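Local coordinates for antitoxin HicB3 (Yersinia pestis, PDB 4P7D), which is the antitoxin of a HicAB toxin-antitoxin system, expected to neutralise its HicA toxin partner and, through a dimeric ribbon-helix-helix domain, probably to bind operator DNA, at the interface of chains A and B. Residues are numbered along the deposited sequence; one frame, centred on the assembly and turned at random. Chains: chain A/B, Antitoxin HicB3.

The interface of chains A and B. Residues chain A 96, 122, 125-126, 129-130; chain B 98, 100, 104, 108, 125.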
loop_
_atom_site.group_PDB
_atom_site.type_symbol
_atom_site.label_atom_id
_atom_site.label_comp_id
_atom_site.label_asym_id
_atom_site.label_seq_id
_atom_site.Cartn_x
_atom_site.Cartn_y
_atom_site.Cartn_z
ATOM N N PHE A 96 -19.812 -11.371 -9.476
ATOM C CA PHE A 96 -19.050 -10.138 -9.665
ATOM C C PHE A 96 -18.229 -10.148 -10.945
ATOM O O PHE A 96 -18.262 -11.078 -11.725
ATOM C CB PHE A 96 -18.165 -9.846 -8.452
ATOM C CG PHE A 96 -17.143 -10.884 -8.170
ATOM C CD1 PHE A 96 -17.491 -12.059 -7.494
ATOM C CD2 PHE A 96 -15.799 -10.667 -8.512
ATOM C CE1 PHE A 96 -16.525 -13.022 -7.216
ATOM C CE2 PHE A 96 -14.826 -11.644 -8.224
ATOM C CZ PHE A 96 -15.189 -12.809 -7.587
ATOM N N SER A 122 -14.366 -19.783 -11.472
ATOM C CA SER A 122 -14.626 -19.310 -10.125
ATOM C C SER A 122 -13.848 -20.096 -9.080
ATOM O O SER A 122 -13.088 -19.517 -8.320
ATOM C CB SER A 122 -16.135 -19.313 -9.850
ATOM O OG SER A 122 -16.789 -18.346 -10.691
ATOM N N LEU A 125 -9.812 -19.456 -9.204
ATOM C CA LEU A 125 -9.451 -18.192 -8.579
ATOM C C LEU A 125 -9.787 -18.205 -7.085
ATOM O O LEU A 125 -9.075 -17.598 -6.270
ATOM C CB LEU A 125 -10.147 -17.032 -9.304
ATOM C CG LEU A 125 -9.711 -16.947 -10.772
ATOM C CD1 LEU A 125 -10.381 -15.823 -11.500
ATOM C CD2 LEU A 125 -8.218 -16.776 -10.831
ATOM N N ALA A 126 -10.848 -18.922 -6.715
ATOM C CA ALA A 126 -11.206 -19.064 -5.302
ATOM C C ALA A 126 -10.164 -19.867 -4.518
ATOM O O ALA A 126 -9.736 -19.429 -3.449
ATOM C CB ALA A 126 -12.567 -19.700 -5.166
ATOM N N ALA A 129 -7.140 -17.645 -4.176
ATOM C CA ALA A 129 -7.148 -16.560 -3.205
ATOM C C ALA A 129 -7.093 -17.083 -1.768
ATOM O O ALA A 129 -6.515 -16.430 -0.885
ATOM C CB ALA A 129 -8.351 -15.695 -3.396
ATOM N N ARG A 130 -7.688 -18.255 -1.539
ATOM C CA ARG A 130 -7.700 -18.866 -0.207
ATOM C C ARG A 130 -6.289 -19.109 0.304
ATOM O O ARG A 130 -5.963 -18.731 1.422
ATOM C CB ARG A 130 -8.463 -20.188 -0.210
ATOM C CG ARG A 130 -9.945 -20.084 0.056
ATOM C CD ARG A 130 -10.616 -21.464 -0.033
ATOM N NE ARG A 130 -12.060 -21.315 -0.177
ATOM C CZ ARG A 130 -12.731 -21.617 -1.281
ATOM N NH1 ARG A 130 -12.092 -22.126 -2.335
ATOM N NH2 ARG A 130 -14.045 -21.437 -1.324
ATOM N N LEU B 98 -17.686 -13.951 -12.435
ATOM C CA LEU B 98 -17.411 -15.054 -11.548
ATOM C C LEU B 98 -18.521 -15.142 -10.513
ATOM O O LEU B 98 -19.290 -14.195 -10.317
ATOM C CB LEU B 98 -16.066 -14.859 -10.861
ATOM C CG LEU B 98 -14.887 -14.556 -11.772
ATOM C CD1 LEU B 98 -13.620 -14.520 -10.937
ATOM C CD2 LEU B 98 -14.758 -15.609 -12.836
HETATM N N MSE B 100 -18.583 -16.294 -6.482
HETATM C CA MSE B 100 -18.196 -16.994 -5.277
HETATM C C MSE B 100 -18.967 -16.526 -4.045
HETATM O O MSE B 100 -19.671 -15.527 -4.083
HETATM C CB MSE B 100 -16.680 -16.912 -5.070
HETATM C CG MSE B 100 -16.082 -15.556 -5.168
HETATM SE SE MSE B 100 -14.123 -15.581 -4.987
HETATM C CE MSE B 100 -13.500 -16.151 -6.737
ATOM N N LEU B 104 -16.243 -15.114 1.221
ATOM C CA LEU B 104 -14.955 -15.148 0.557
ATOM C C LEU B 104 -14.620 -13.781 -0.095
ATOM O O LEU B 104 -13.522 -13.238 0.055
ATOM C CB LEU B 104 -14.944 -16.256 -0.488
ATOM C CG LEU B 104 -13.636 -16.407 -1.252
ATOM C CD1 LEU B 104 -12.481 -16.326 -0.282
ATOM C CD2 LEU B 104 -13.644 -17.742 -1.897
ATOM N N ILE B 108 -11.616 -11.376 0.714
ATOM C CA ILE B 108 -10.678 -10.849 -0.262
ATOM C C ILE B 108 -10.616 -9.328 -0.200
ATOM O O ILE B 108 -9.539 -8.742 -0.182
ATOM C CB ILE B 108 -11.036 -11.298 -1.680
ATOM C CG1 ILE B 108 -10.639 -12.756 -1.852
ATOM C CG2 ILE B 108 -10.307 -10.454 -2.701
ATOM C CD1 ILE B 108 -11.254 -13.412 -3.053
ATOM N N LEU B 125 -6.389 -10.787 -8.164
ATOM C CA LEU B 125 -6.598 -12.156 -8.650
ATOM C C LEU B 125 -5.821 -12.418 -9.933
ATOM O O LEU B 125 -5.488 -13.575 -10.207
ATOM C CB LEU B 125 -8.085 -12.452 -8.871
ATOM C CG LEU B 125 -8.970 -12.259 -7.640
ATOM C CD1 LEU B 125 -10.353 -11.973 -8.075
ATOM C CD2 LEU B 125 -8.983 -13.495 -6.792
#
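A:Phe96 and B:Leu98 pair as antiparallel strands across the dimer axis, the hallmark of a ribbon-helix-helix domain, in which each chain gives a strand (93-101) and two helices (102-114 or 102-115, then 121-133). Two backbone bonds close the bridge: A:Phe96 N to B:Leu98 O, 3.0 Å, and B:Leu98 N to A:Phe96 O, also 3.0 Å. In ribbon-helix-helix proteins the ribbon inserts into the DNA major groove, as it probably does here. A two-fold axis relates the two copies, and every contact has a counterpart on the other side.

Beneath the ribbon the A:Phe96 side chain runs inward; with chi1 at 61° CG is flanked by both main-chain neighbours, and the ring is turned toward B:Leu98 and B:Met100. B:Leu98 CB lies over one ring face, toward the rim, while the B:Met100 selenomethionine passes the CE1–CZ edge. Its side chain turns about the CG–SE bond (chi3 79°), bringing methyl CE to the ring edge in plane, 3.8 Å from CZ of A:Phe96. CE of B:Met100 also reaches helix 121-133 of chain A, 3.7 Å from the carbonyl O of A:Ser122, and touches A:Ala126.

B:Leu98 also sends CD1 to CD1 of A:Leu125 at 3.5 Å, the two side chains meeting tip to tip at nearly a right angle. The hydroxyl OG of A:Ser122 rests beside B:Leu98 CA and CB.

Further along helix 121-133, A:Ala126 CB meets CD2 of B:Leu104 at 4.0 Å. B:Leu104 CD2 also sits over one face of the A:Arg130 guanidinium, 3.7 Å above its plane and off-centre. A:Ala129 CB packs against B:Ile108 CD1 at 3.7 Å, with B:Leu125 CD2 a little farther off.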